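Local atomic coordinates of Beta/alpha-amylase (Paenibacillus polymyxa, PDB entry 3VOC), a protein that hydrolyses alpha-1,4-glucosidic linkages of starch, this chain being the family 14 beta-amylase part, which releases maltose from non-reducing chain ends. Residues F55-Y60 with D134-S139; G181-Y186 with N223-G228; L324-S329 with E359-T364. One frame throughout, in Å; residues are numbered along the deposited sequence.

Contact 1 (F55-Y60 with D134-S139). With CA (calcium ion), chain B.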
ATOM      1  N   PHE A  55     -13.908  19.830  -5.172  1.00 16.92           N
ATOM      2  CA  PHE A  55     -12.587  19.666  -4.567  1.00 17.98           C
ATOM      3  C   PHE A  55     -12.229  20.801  -3.630  1.00 18.56           C
ATOM      4  O   PHE A  55     -12.677  21.938  -3.815  1.00 18.72           O
ATOM      5  CB  PHE A  55     -11.525  19.534  -5.671  1.00 17.44           C
ATOM      6  CG  PHE A  55     -11.684  18.296  -6.497  1.00 18.26           C
ATOM      7  CD1 PHE A  55     -11.183  17.059  -6.035  1.00 17.12           C
ATOM      8  CD2 PHE A  55     -12.334  18.349  -7.728  1.00 17.56           C
ATOM      9  CE1 PHE A  55     -11.350  15.902  -6.797  1.00 16.12           C
ATOM     10  CE2 PHE A  55     -12.496  17.193  -8.488  1.00 18.38           C
ATOM     11  CZ  PHE A  55     -12.003  15.967  -8.012  1.00 16.40           C
ATOM     12  N   ASP A  56     -11.421  20.481  -2.622  1.00 19.11           N
ATOM     13  CA  ASP A  56     -10.832  21.491  -1.754  1.00 19.38           C
ATOM     14  C   ASP A  56      -9.366  21.104  -1.569  1.00 19.05           C
ATOM     15  O   ASP A  56      -9.051  20.203  -0.791  1.00 18.15           O
ATOM     16  CB  ASP A  56     -11.552  21.534  -0.405  1.00 20.33           C
ATOM     17  CG  ASP A  56     -11.036  22.655   0.508  1.00 23.42           C
ATOM     18  OD1 ASP A  56     -10.071  23.365   0.142  1.00 24.35           O
ATOM     19  OD2 ASP A  56     -11.611  22.834   1.594  1.00 27.32           O
ATOM     20  N   TRP A  57      -8.491  21.763  -2.322  1.00 18.31           N
ATOM     21  CA  TRP A  57      -7.058  21.498  -2.254  1.00 18.87           C
ATOM     22  C   TRP A  57      -6.315  22.495  -1.371  1.00 18.95           C
ATOM     23  O   TRP A  57      -5.088  22.411  -1.264  1.00 19.84           O
ATOM     24  CB  TRP A  57      -6.441  21.508  -3.664  1.00 17.97           C
ATOM     25  CG  TRP A  57      -6.950  20.412  -4.561  1.00 17.92           C
ATOM     26  CD1 TRP A  57      -7.839  20.543  -5.592  1.00 16.36           C
ATOM     27  CD2 TRP A  57      -6.599  19.022  -4.513  1.00 17.37           C
ATOM     28  NE1 TRP A  57      -8.051  19.326  -6.196  1.00 14.95           N
ATOM     29  CE2 TRP A  57      -7.301  18.377  -5.552  1.00 17.45           C
ATOM     30  CE3 TRP A  57      -5.738  18.264  -3.709  1.00 17.94           C
ATOM     31  CZ2 TRP A  57      -7.184  17.003  -5.798  1.00 17.82           C
ATOM     32  CZ3 TRP A  57      -5.620  16.906  -3.950  1.00 16.37           C
ATOM     33  CH2 TRP A  57      -6.341  16.287  -4.983  1.00 18.69           C
ATOM     34  N   SER A  58      -7.036  23.429  -0.733  1.00 18.99           N
ATOM     35  CA  SER A  58      -6.368  24.585  -0.091  1.00 18.88           C
ATOM     36  C   SER A  58      -5.403  24.177   1.032  1.00 17.91           C
ATOM     37  O   SER A  58      -4.294  24.688   1.118  1.00 17.28           O
ATOM     38  CB  SER A  58      -7.375  25.635   0.413  1.00 19.42           C
ATOM     39  OG  SER A  58      -8.270  25.080   1.365  1.00 22.57           O
ATOM     40  N   TYR A  59      -5.811  23.239   1.871  1.00 17.94           N
ATOM     41  CA  TYR A  59      -4.909  22.740   2.915  1.00 17.59           C
ATOM     42  C   TYR A  59      -3.603  22.151   2.343  1.00 16.77           C
ATOM     43  O   TYR A  59      -2.515  22.382   2.881  1.00 16.61           O
ATOM     44  CB  TYR A  59      -5.628  21.735   3.808  1.00 17.64           C
ATOM     45  CG  TYR A  59      -4.712  20.957   4.733  1.00 17.94           C
ATOM     46  CD1 TYR A  59      -4.260  21.516   5.926  1.00 17.75           C
ATOM     47  CD2 TYR A  59      -4.323  19.646   4.425  1.00 17.83           C
ATOM     48  CE1 TYR A  59      -3.422  20.798   6.789  1.00 19.78           C
ATOM     49  CE2 TYR A  59      -3.504  18.914   5.289  1.00 19.21           C
ATOM     50  CZ  TYR A  59      -3.058  19.497   6.467  1.00 20.22           C
ATOM     51  OH  TYR A  59      -2.240  18.783   7.320  1.00 21.78           O
ATOM     52  N   TYR A  60      -3.701  21.389   1.262  1.00 16.80           N
ATOM     53  CA  TYR A  60      -2.499  20.796   0.689  1.00 16.62           C
ATOM     54  C   TYR A  60      -1.642  21.779  -0.090  1.00 16.95           C
ATOM     55  O   TYR A  60      -0.438  21.597  -0.195  1.00 16.92           O
ATOM     56  CB  TYR A  60      -2.817  19.537  -0.122  1.00 16.50           C
ATOM     57  CG  TYR A  60      -3.149  18.391   0.788  1.00 16.02           C
ATOM     58  CD1 TYR A  60      -2.155  17.812   1.584  1.00 15.58           C
ATOM     59  CD2 TYR A  60      -4.470  17.898   0.894  1.00 15.80           C
ATOM     60  CE1 TYR A  60      -2.453  16.762   2.448  1.00 15.74           C
ATOM     61  CE2 TYR A  60      -4.779  16.821   1.761  1.00 15.08           C
ATOM     62  CZ  TYR A  60      -3.760  16.270   2.531  1.00 15.64           C
ATOM     63  OH  TYR A  60      -4.006  15.227   3.397  1.00 17.14           O
ATOM     64  N   ASP A 134      -9.354   8.435 -11.607  1.00 16.63           N
ATOM     65  CA  ASP A 134      -9.011   9.221 -12.806  1.00 17.42           C
ATOM     66  C   ASP A 134      -9.395  10.698 -12.608  1.00 17.11           C
ATOM     67  O   ASP A 134      -8.578  11.591 -12.864  1.00 16.88           O
ATOM     68  CB  ASP A 134      -9.695   8.599 -14.040  1.00 18.32           C
ATOM     69  CG  ASP A 134      -9.240   9.214 -15.367  1.00 21.22           C
ATOM     70  OD1 ASP A 134      -8.157   9.823 -15.447  1.00 23.02           O
ATOM     71  OD2 ASP A 134      -9.984   9.052 -16.351  1.00 25.97           O
ATOM     72  N   GLU A 135     -10.618  10.963 -12.139  1.00 16.52           N
ATOM     73  CA  GLU A 135     -11.042  12.342 -11.851  1.00 16.22           C
ATOM     74  C   GLU A 135     -10.177  13.006 -10.778  1.00 16.12           C
ATOM     75  O   GLU A 135      -9.856  14.190 -10.879  1.00 15.89           O
ATOM     76  CB  GLU A 135     -12.497  12.393 -11.375  1.00 16.22           C
ATOM     77  CG  GLU A 135     -13.524  11.876 -12.389  1.00 16.33           C
ATOM     78  CD  GLU A 135     -14.897  11.695 -11.765  1.00 17.12           C
ATOM     79  OE1 GLU A 135     -14.988  11.379 -10.551  1.00 15.87           O
ATOM     80  OE2 GLU A 135     -15.896  11.861 -12.492  1.00 18.66           O
ATOM     81  N   LEU A 136      -9.834  12.245  -9.735  1.00 15.42           N
ATOM     82  CA  LEU A 136      -9.045  12.796  -8.626  1.00 14.84           C
ATOM     83  C   LEU A 136      -7.607  13.112  -9.077  1.00 14.96           C
ATOM     84  O   LEU A 136      -7.029  14.151  -8.704  1.00 14.84           O
ATOM     85  CB  LEU A 136      -9.049  11.815  -7.440  1.00 15.03           C
ATOM     86  CG  LEU A 136      -8.148  12.157  -6.244  1.00 14.91           C
ATOM     87  CD1 LEU A 136      -8.646  13.433  -5.579  1.00 15.46           C
ATOM     88  CD2 LEU A 136      -8.125  11.009  -5.253  1.00 15.83           C
ATOM     89  N   TYR A 137      -7.027  12.226  -9.885  1.00 14.16           N
ATOM     90  CA  TYR A 137      -5.658  12.442 -10.379  1.00 14.02           C
ATOM     91  C   TYR A 137      -5.636  13.649 -11.320  1.00 14.35           C
ATOM     92  O   TYR A 137      -4.698  14.458 -11.302  1.00 14.22           O
ATOM     93  CB  TYR A 137      -5.121  11.203 -11.105  1.00 14.07           C
ATOM     94  CG  TYR A 137      -4.960   9.920 -10.272  1.00 13.78           C
ATOM     95  CD1 TYR A 137      -5.001   9.936  -8.883  1.00 13.87           C
ATOM     96  CD2 TYR A 137      -4.737   8.696 -10.904  1.00 13.12           C
ATOM     97  CE1 TYR A 137      -4.831   8.740  -8.138  1.00 14.30           C
ATOM     98  CE2 TYR A 137      -4.564   7.506 -10.180  1.00 14.16           C
ATOM     99  CZ  TYR A 137      -4.616   7.538  -8.808  1.00 13.43           C
ATOM    100  OH  TYR A 137      -4.446   6.370  -8.107  1.00 15.66           O
ATOM    101  N   ALA A 138      -6.670  13.757 -12.147  1.00 14.14           N
ATOM    102  CA  ALA A 138      -6.830  14.891 -13.056  1.00 14.42           C
ATOM    103  C   ALA A 138      -6.901  16.185 -12.270  1.00 14.56           C
ATOM    104  O   ALA A 138      -6.225  17.165 -12.594  1.00 14.25           O
ATOM    105  CB  ALA A 138      -8.107  14.710 -13.924  1.00 14.82           C
ATOM    106  N   SER A 139      -7.724  16.190 -11.223  1.00 14.12           N
ATOM    107  CA  SER A 139      -7.850  17.370 -10.406  1.00 14.39           C
ATOM    108  C   SER A 139      -6.531  17.722  -9.724  1.00 14.58           C
ATOM    109  O   SER A 139      -6.171  18.902  -9.665  1.00 14.14           O
ATOM    110  CB  SER A 139      -8.955  17.222  -9.363  1.00 14.02           C
ATOM    111  OG  SER A 139      -9.163  18.475  -8.747  1.00 14.28           O
TER
HETATM  112 CA    CA B 501     -15.058  12.253  -8.481  1.00 17.47          CA
HETATM  113  O   HOH W   1     -12.777  11.905  -8.090  1.00 14.99           O
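S139 is gripped by two aromatic side chains, F55 and W57. This is the tight part of the contact. The S139 hydroxyl lies anti to its own backbone N (chi1 -171°) and reaches the indole edge. W57 NE1 donates to S139 OG at 2.9 Å, with an N-H...O angle of 156°. The acceptor lies close to the indole plane. The F55 ring covers the same serine with one face. S139 CB sits 3.6 Å from the centroid of the F55 ring, nearly on the ring normal, as a CH-pi contact. S139 OG also lies over that face, 3.3 Å from F55 CD2. L136, one turn earlier on helix 127-144, adds the apolar part. Its CD1 touches W57 CH2 at 3.7 Å and the edge of the F55 ring at CE1, 3.9 Å away. W57 is further buried by V42 and V47.

Toward the calcium the contact is looser and more polar. F55 is partly exposed, and E135 meets it only through its backbone, with E135 O 4.0 Å from F55 CZ. The E135 side chain is extended beyond CG, and its OE1 binds calcium at 2.2 Å. E48, D52, N53, Q132 and water 1 complete the metal shell. At the exposed start of helix 58-69, D56 OD1 accepts from both S58 N and S58 OG, a cap on that helix.

The segments thus join the loop before helix 58-69 to helix 127-144, two outer elements of the beta-amylase TIM barrel, beside its calcium site.

Contact 2 (G181-Y186 with N223-G228); sequences GKFQAY and NPPTDG
Y186 carries the contact. Its CG lies anti to the carbonyl carbon (chi1 -59°), which sends the ring across to the two prolines. The CB is still remote from 223-228; the ring makes the approach. P224 CG lies over one face of the ring, offset toward the rim, and P224 CB is 3.7 Å from both Y186 CE1 and Y186 CZ. At the tip, Y186 OH donates to P225 O across a very short 2.5 Å. The hydroxyl lies in the carbonyl plane, on a lone pair, and P225 O sits at the ring edge.

F183 CE1 meets P225 CG at 4.0 Å, the two side chains crossing at about a right angle. The F183 ring also stacks edge-to-face with F245 and Y249. A185 CB lies 4.1 Å from P224 CG. A185 O, 3.4 Å from P224 CG, is buried with no hydrogen-bonding partner in the model.

Two loops are joined here, away from the annotated sites. P224 and P225 have no backbone N-H to donate; they offer ring carbons and, at P225, a carbonyl. The very short phenol-to-carbonyl bond, probably a strong one, is the single polar link across an otherwise apolar contact and probably sets how the loops lie.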
ATOM      1  N   GLY A 181      -5.207 -13.094   9.581  1.00 15.66           N
ATOM      2  CA  GLY A 181      -6.287 -12.324   8.984  1.00 15.56           C
ATOM      3  C   GLY A 181      -7.232 -13.241   8.239  1.00 15.96           C
ATOM      4  O   GLY A 181      -7.296 -14.457   8.519  1.00 15.55           O
ATOM      5  N   LYS A 182      -7.978 -12.675   7.289  1.00 15.52           N
ATOM      6  CA  LYS A 182      -9.006 -13.444   6.574  1.00 15.81           C
ATOM      7  C   LYS A 182      -9.050 -13.039   5.103  1.00 15.72           C
ATOM      8  O   LYS A 182      -8.741 -11.884   4.771  1.00 15.53           O
ATOM      9  CB  LYS A 182     -10.392 -13.229   7.210  1.00 15.13           C
ATOM     10  CG  LYS A 182     -10.532 -13.850   8.593  1.00 16.20           C
ATOM     11  CD  LYS A 182     -11.848 -13.523   9.268  1.00 15.19           C
ATOM     12  CE  LYS A 182     -11.882 -14.105  10.699  1.00 18.17           C
ATOM     13  NZ  LYS A 182     -13.186 -13.774  11.367  1.00 18.01           N
ATOM     14  N   PHE A 183      -9.425 -13.992   4.238  1.00 15.10           N
ATOM     15  CA  PHE A 183      -9.750 -13.693   2.836  1.00 15.65           C
ATOM     16  C   PHE A 183     -10.903 -12.683   2.754  1.00 15.69           C
ATOM     17  O   PHE A 183     -11.766 -12.656   3.624  1.00 16.58           O
ATOM     18  CB  PHE A 183     -10.098 -14.977   2.054  1.00 15.05           C
ATOM     19  CG  PHE A 183      -8.925 -15.897   1.832  1.00 14.51           C
ATOM     20  CD1 PHE A 183      -8.937 -17.188   2.337  1.00 14.93           C
ATOM     21  CD2 PHE A 183      -7.820 -15.484   1.100  1.00 15.42           C
ATOM     22  CE1 PHE A 183      -7.855 -18.045   2.142  1.00 15.29           C
ATOM     23  CE2 PHE A 183      -6.721 -16.344   0.893  1.00 13.54           C
ATOM     24  CZ  PHE A 183      -6.745 -17.625   1.412  1.00 14.50           C
ATOM     25  N   GLN A 184     -10.911 -11.876   1.696  1.00 16.34           N
ATOM     26  CA  GLN A 184     -11.770 -10.694   1.598  1.00 16.49           C
ATOM     27  C   GLN A 184     -12.576 -10.699   0.302  1.00 17.11           C
ATOM     28  O   GLN A 184     -12.731  -9.660  -0.367  1.00 17.34           O
ATOM     29  CB  GLN A 184     -10.898  -9.432   1.679  1.00 16.53           C
ATOM     30  CG  GLN A 184     -10.102  -9.303   2.988  1.00 16.58           C
ATOM     31  CD  GLN A 184     -11.014  -9.087   4.190  1.00 18.26           C
ATOM     32  OE1 GLN A 184     -12.003  -8.366   4.094  1.00 17.97           O
ATOM     33  NE2 GLN A 184     -10.679  -9.708   5.329  1.00 14.83           N
ATOM     34  N   ALA A 185     -13.082 -11.880  -0.061  1.00 17.59           N
ATOM     35  CA  ALA A 185     -13.774 -12.056  -1.326  1.00 17.52           C
ATOM     36  C   ALA A 185     -15.197 -12.553  -1.112  1.00 17.76           C
ATOM     37  O   ALA A 185     -15.703 -13.348  -1.912  1.00 17.56           O
ATOM     38  CB  ALA A 185     -12.988 -13.037  -2.229  1.00 18.00           C
ATOM     39  N   TYR A 186     -15.851 -12.060  -0.052  1.00 17.04           N
ATOM     40  CA  TYR A 186     -17.159 -12.608   0.346  1.00 17.01           C
ATOM     41  C   TYR A 186     -18.363 -11.750   0.043  1.00 17.10           C
ATOM     42  O   TYR A 186     -19.502 -12.155   0.313  1.00 16.65           O
ATOM     43  CB  TYR A 186     -17.139 -13.141   1.789  1.00 16.74           C
ATOM     44  CG  TYR A 186     -16.085 -14.215   1.898  1.00 16.90           C
ATOM     45  CD1 TYR A 186     -16.407 -15.572   1.732  1.00 18.50           C
ATOM     46  CD2 TYR A 186     -14.751 -13.875   2.066  1.00 16.77           C
ATOM     47  CE1 TYR A 186     -15.402 -16.563   1.783  1.00 16.85           C
ATOM     48  CE2 TYR A 186     -13.756 -14.837   2.115  1.00 16.27           C
ATOM     49  CZ  TYR A 186     -14.082 -16.182   1.970  1.00 17.39           C
ATOM     50  OH  TYR A 186     -13.071 -17.128   2.040  1.00 16.08           O
ATOM     51  N   ASN A 223     -17.631 -21.058  -4.532  1.00 20.44           N
ATOM     52  CA  ASN A 223     -17.362 -20.073  -3.494  1.00 20.77           C
ATOM     53  C   ASN A 223     -15.871 -19.974  -3.195  1.00 19.88           C
ATOM     54  O   ASN A 223     -15.135 -20.917  -3.476  1.00 19.97           O
ATOM     55  CB  ASN A 223     -18.094 -20.468  -2.217  1.00 20.81           C
ATOM     56  CG  ASN A 223     -19.572 -20.223  -2.308  1.00 23.87           C
ATOM     57  OD1 ASN A 223     -20.017 -19.082  -2.331  1.00 26.60           O
ATOM     58  ND2 ASN A 223     -20.349 -21.301  -2.357  1.00 25.73           N
ATOM     59  N   PRO A 224     -15.430 -18.848  -2.592  1.00 19.43           N
ATOM     60  CA  PRO A 224     -14.084 -18.786  -2.022  1.00 19.24           C
ATOM     61  C   PRO A 224     -14.011 -19.770  -0.839  1.00 19.76           C
ATOM     62  O   PRO A 224     -15.043 -20.341  -0.476  1.00 18.74           O
ATOM     63  CB  PRO A 224     -13.982 -17.332  -1.529  1.00 18.92           C
ATOM     64  CG  PRO A 224     -14.996 -16.600  -2.322  1.00 19.44           C
ATOM     65  CD  PRO A 224     -16.131 -17.563  -2.436  1.00 18.69           C
ATOM     66  N   PRO A 225     -12.817 -19.965  -0.239  1.00 20.37           N
ATOM     67  CA  PRO A 225     -12.698 -20.932   0.858  1.00 21.70           C
ATOM     68  C   PRO A 225     -13.685 -20.630   1.963  1.00 22.90           C
ATOM     69  O   PRO A 225     -13.849 -19.483   2.345  1.00 22.56           O
ATOM     70  CB  PRO A 225     -11.266 -20.720   1.345  1.00 21.02           C
ATOM     71  CG  PRO A 225     -10.551 -20.283   0.123  1.00 21.01           C
ATOM     72  CD  PRO A 225     -11.512 -19.359  -0.553  1.00 20.28           C
ATOM     73  N   THR A 226     -14.389 -21.665   2.403  0.55 24.05           N
ATOM     74  CA  THR A 226     -15.444 -21.523   3.394  0.55 25.48           C
ATOM     75  C   THR A 226     -14.885 -21.944   4.748  0.55 26.39           C
ATOM     76  O   THR A 226     -15.626 -22.328   5.658  0.55 26.49           O
ATOM     77  CB  THR A 226     -16.691 -22.351   3.001  0.55 25.45           C
ATOM     78  OG1 THR A 226     -16.281 -23.641   2.530  0.55 25.62           O
ATOM     79  CG2 THR A 226     -17.468 -21.643   1.892  0.55 26.13           C
ATOM     80  N   ASP A 227     -13.556 -21.860   4.830  0.55 27.38           N
ATOM     81  CA  ASP A 227     -12.741 -22.114   6.018  0.55 28.43           C
ATOM     82  C   ASP A 227     -11.290 -21.738   5.685  0.55 28.43           C
ATOM     83  O   ASP A 227     -10.537 -22.560   5.156  0.55 28.77           O
ATOM     84  CB  ASP A 227     -12.840 -23.589   6.458  0.55 28.55           C
ATOM     85  CG  ASP A 227     -12.846 -24.580   5.283  0.55 29.23           C
ATOM     86  OD1 ASP A 227     -12.831 -25.801   5.556  0.55 28.61           O
ATOM     87  OD2 ASP A 227     -12.863 -24.163   4.095  0.55 30.72           O
ATOM     88  N   GLY A 228     -10.897 -20.494   5.959  1.00 28.73           N
ATOM     89  CA  GLY A 228      -9.547 -20.048   5.559  1.00 28.69           C
ATOM     90  C   GLY A 228      -8.349 -20.526   6.376  1.00 28.97           C
ATOM     91  O   GLY A 228      -7.212 -20.627   5.846  1.00 28.60           O
TER

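Contact 3 (L324-S329 with E359-T364)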
ATOM      1  N   LEU A 324      11.909  -2.658   6.318  1.00 17.25           N
ATOM      2  CA  LEU A 324      13.361  -2.605   6.166  1.00 16.94           C
ATOM      3  C   LEU A 324      14.148  -2.549   7.484  1.00 16.89           C
ATOM      4  O   LEU A 324      15.334  -2.926   7.531  1.00 17.61           O
ATOM      5  CB  LEU A 324      13.769  -1.440   5.260  1.00 16.15           C
ATOM      6  CG  LEU A 324      13.916  -1.808   3.787  1.00 15.89           C
ATOM      7  CD1 LEU A 324      12.568  -2.163   3.149  1.00 15.34           C
ATOM      8  CD2 LEU A 324      14.552  -0.635   3.040  1.00 14.84           C
ATOM      9  N   GLU A 325      13.489  -2.096   8.550  1.00 16.71           N
ATOM     10  CA  GLU A 325      14.155  -1.949   9.848  1.00 16.32           C
ATOM     11  C   GLU A 325      14.135  -3.205  10.721  1.00 16.73           C
ATOM     12  O   GLU A 325      14.820  -3.249  11.766  1.00 15.78           O
ATOM     13  CB  GLU A 325      13.556  -0.763  10.631  1.00 16.17           C
ATOM     14  CG  GLU A 325      12.328  -1.076  11.507  1.00 16.00           C
ATOM     15  CD  GLU A 325      11.003  -1.265  10.734  1.00 15.86           C
ATOM     16  OE1 GLU A 325      11.004  -1.374   9.482  1.00 15.92           O
ATOM     17  OE2 GLU A 325       9.946  -1.311  11.403  1.00 15.41           O
ATOM     18  N   MET A 326      13.356  -4.208  10.313  1.00 16.41           N
ATOM     19  CA  MET A 326      13.086  -5.382  11.161  0.55 16.97           C
ATOM     20  C   MET A 326      14.025  -6.556  10.911  1.00 17.13           C
ATOM     21  O   MET A 326      14.523  -6.737   9.800  1.00 17.36           O
ATOM     22  CB  MET A 326      11.662  -5.876  10.952  0.55 16.63           C
ATOM     23  CG  MET A 326      10.613  -5.026  11.587  0.55 16.71           C
ATOM     24  SD  MET A 326       9.009  -5.809  11.368  0.55 17.30           S
ATOM     25  CE  MET A 326       8.010  -4.434  11.968  0.55 12.89           C
ATOM     26  N   SER A 327      14.236  -7.361  11.949  0.55 16.99           N
ATOM     27  CA  SER A 327      15.075  -8.560  11.848  0.55 16.79           C
ATOM     28  C   SER A 327      14.220  -9.814  11.777  0.55 17.18           C
ATOM     29  O   SER A 327      13.064  -9.811  12.202  0.55 17.47           O
ATOM     30  CB  SER A 327      16.025  -8.658  13.048  0.55 16.82           C
ATOM     31  OG  SER A 327      16.891  -7.546  13.115  0.55 13.26           O
ATOM     32  N   ASP A 328      14.796 -10.882  11.232  1.00 17.83           N
ATOM     33  CA  ASP A 328      14.148 -12.191  11.215  1.00 18.12           C
ATOM     34  C   ASP A 328      14.032 -12.777  12.605  1.00 19.04           C
ATOM     35  O   ASP A 328      14.951 -12.661  13.420  1.00 19.11           O
ATOM     36  CB  ASP A 328      14.943 -13.159  10.340  1.00 17.44           C
ATOM     37  CG  ASP A 328      14.602 -13.028   8.871  1.00 17.50           C
ATOM     38  OD1 ASP A 328      13.595 -12.371   8.545  1.00 16.44           O
ATOM     39  OD2 ASP A 328      15.340 -13.589   8.045  1.00 16.69           O
ATOM     40  N   SER A 329      12.901 -13.409  12.872  1.00 19.38           N
ATOM     41  CA  SER A 329      12.741 -14.164  14.099  1.00 20.56           C
ATOM     42  C   SER A 329      12.367 -15.590  13.740  1.00 20.58           C
ATOM     43  O   SER A 329      13.161 -16.521  13.951  1.00 20.39           O
ATOM     44  CB  SER A 329      11.701 -13.534  15.026  1.00 20.94           C
ATOM     45  OG  SER A 329      11.367 -14.456  16.055  1.00 24.60           O
ATOM     46  N   GLU A 359      10.802   1.805   3.232  1.00 16.13           N
ATOM     47  CA  GLU A 359      10.232   2.477   4.402  1.00 16.29           C
ATOM     48  C   GLU A 359      10.464   1.566   5.580  1.00 15.92           C
ATOM     49  O   GLU A 359      10.619   0.365   5.398  1.00 15.18           O
ATOM     50  CB  GLU A 359       8.722   2.621   4.256  1.00 16.69           C
ATOM     51  CG  GLU A 359       8.286   3.590   3.194  1.00 19.35           C
ATOM     52  CD  GLU A 359       6.783   3.707   3.099  1.00 19.29           C
ATOM     53  OE1 GLU A 359       6.063   3.048   3.868  1.00 20.92           O
ATOM     54  OE2 GLU A 359       6.324   4.473   2.245  1.00 22.65           O
ATOM     55  N   ASN A 360      10.468   2.129   6.782  1.00 15.19           N
ATOM     56  CA  ASN A 360      10.335   1.322   8.007  1.00 15.41           C
ATOM     57  C   ASN A 360       8.853   1.058   8.256  1.00 15.73           C
ATOM     58  O   ASN A 360       8.003   1.913   7.925  1.00 15.35           O
ATOM     59  CB  ASN A 360      10.940   2.042   9.223  1.00 14.73           C
ATOM     60  CG  ASN A 360      10.418   3.462   9.377  1.00 15.03           C
ATOM     61  OD1 ASN A 360      10.391   4.223   8.410  1.00 15.83           O
ATOM     62  ND2 ASN A 360       9.992   3.825  10.589  1.00 12.65           N
ATOM     63  N   ALA A 361       8.532  -0.110   8.817  1.00 16.00           N
ATOM     64  CA  ALA A 361       7.126  -0.448   9.094  1.00 16.97           C
ATOM     65  C   ALA A 361       6.651   0.331  10.309  1.00 17.30           C
ATOM     66  O   ALA A 361       5.538   0.866  10.333  1.00 16.86           O
ATOM     67  CB  ALA A 361       6.955  -1.952   9.350  1.00 16.87           C
ATOM     68  N   LEU A 362       7.512   0.386  11.318  1.00 17.39           N
ATOM     69  CA  LEU A 362       7.160   0.984  12.600  1.00 18.04           C
ATOM     70  C   LEU A 362       8.253   1.982  12.993  1.00 18.11           C
ATOM     71  O   LEU A 362       9.359   1.899  12.481  1.00 17.95           O
ATOM     72  CB  LEU A 362       7.017  -0.109  13.665  1.00 17.95           C
ATOM     73  CG  LEU A 362       5.832  -1.077  13.495  1.00 19.94           C
ATOM     74  CD1 LEU A 362       5.869  -2.160  14.573  1.00 23.05           C
ATOM     75  CD2 LEU A 362       4.508  -0.338  13.532  1.00 22.53           C
ATOM     76  N   PRO A 363       7.942   2.930  13.897  1.00 18.55           N
ATOM     77  CA  PRO A 363       8.987   3.859  14.328  1.00 18.51           C
ATOM     78  C   PRO A 363      10.194   3.092  14.843  1.00 18.71           C
ATOM     79  O   PRO A 363      10.050   2.031  15.445  1.00 18.70           O
ATOM     80  CB  PRO A 363       8.321   4.641  15.455  1.00 19.04           C
ATOM     81  CG  PRO A 363       6.878   4.631  15.111  1.00 19.56           C
ATOM     82  CD  PRO A 363       6.620   3.282  14.454  1.00 18.78           C
ATOM     83  N   THR A 364      11.379   3.618  14.579  1.00 18.28           N
ATOM     84  CA  THR A 364      12.587   2.875  14.832  1.00 19.02           C
ATOM     85  C   THR A 364      13.693   3.819  15.253  1.00 19.38           C
ATOM     86  O   THR A 364      13.484   5.032  15.356  1.00 19.94           O
ATOM     87  CB  THR A 364      13.003   2.060  13.567  1.00 18.64           C
ATOM     88  OG1 THR A 364      14.019   1.109  13.907  1.00 18.39           O
ATOM     89  CG2 THR A 364      13.508   2.991  12.472  1.00 18.15           C
TER
HETATM   90  O   HOH W   2      10.310  -0.821  14.036  1.00 33.38           O
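The carboxylate of E325 takes two successive backbone N-H groups of the facing loop, one on each oxygen. A361 N donates to E325 OE1 at 2.9 Å, and L362 N donates to E325 OE2 at 3.0 Å. Both bonds are fairly straight, at 158° and 157°. Both donors approach from above the carboxylate plane. E325 CG occupies the crowded position between backbone N and carbonyl carbon (chi1 88°), and the chain bends at chi2. This fold brings the acid group over N360 and A361. Water 2 lies within hydrogen-bonding distance of E325 OE2, at 2.7 Å, and of P363 O. Behind the carboxylate, L324 N makes a weak bond to E359 O at 3.4 Å. Within the second loop, N360 ND2 donates to L362 O and so braces the turn, while N360 OD1 accepts from L387 N.

Packing surrounds these bonds. The aliphatic part of E325 crosses T364 obliquely, with E325 CG 3.7 Å from T364 OG1. M326 is extended beyond CG and its methyl end does the touching. M326 CE meets A361 CB at 3.8 Å and also the tip of L362 at CD1.

E359 is the likely proton acceptor. Its CB is directed away from 324-329, and E359 OE2 forms a salt bridge with K279. N360 and A361 probably bind substrate. E325 therefore looks like a second-shell residue. It holds the backbone just after E359 by two bonds, charge-assisted if the acid is ionised, and the two N-H donors would be expected to stabilise that form.

Contacts 1 and 3 lie on opposite sides of the chain's centre, their centres about 33 Å apart. Contact 1 is buried and joins an outer helix to the loop leading into another. Contact 2 is also buried, but it joins two loops of the long connection between strands 153-156 and 275-279. Contact 3 is partly buried and links the loops after the neighbouring strands 318-321 and 356-359. Their segments share no helix or strand. Chemistry follows place. A metal ligand borders the aromatic packing of contact 1, aromatic-proline packing governs contact 2, and a carboxylate holding backbone N-H groups governs contact 3 near the active site. No two contacts touch.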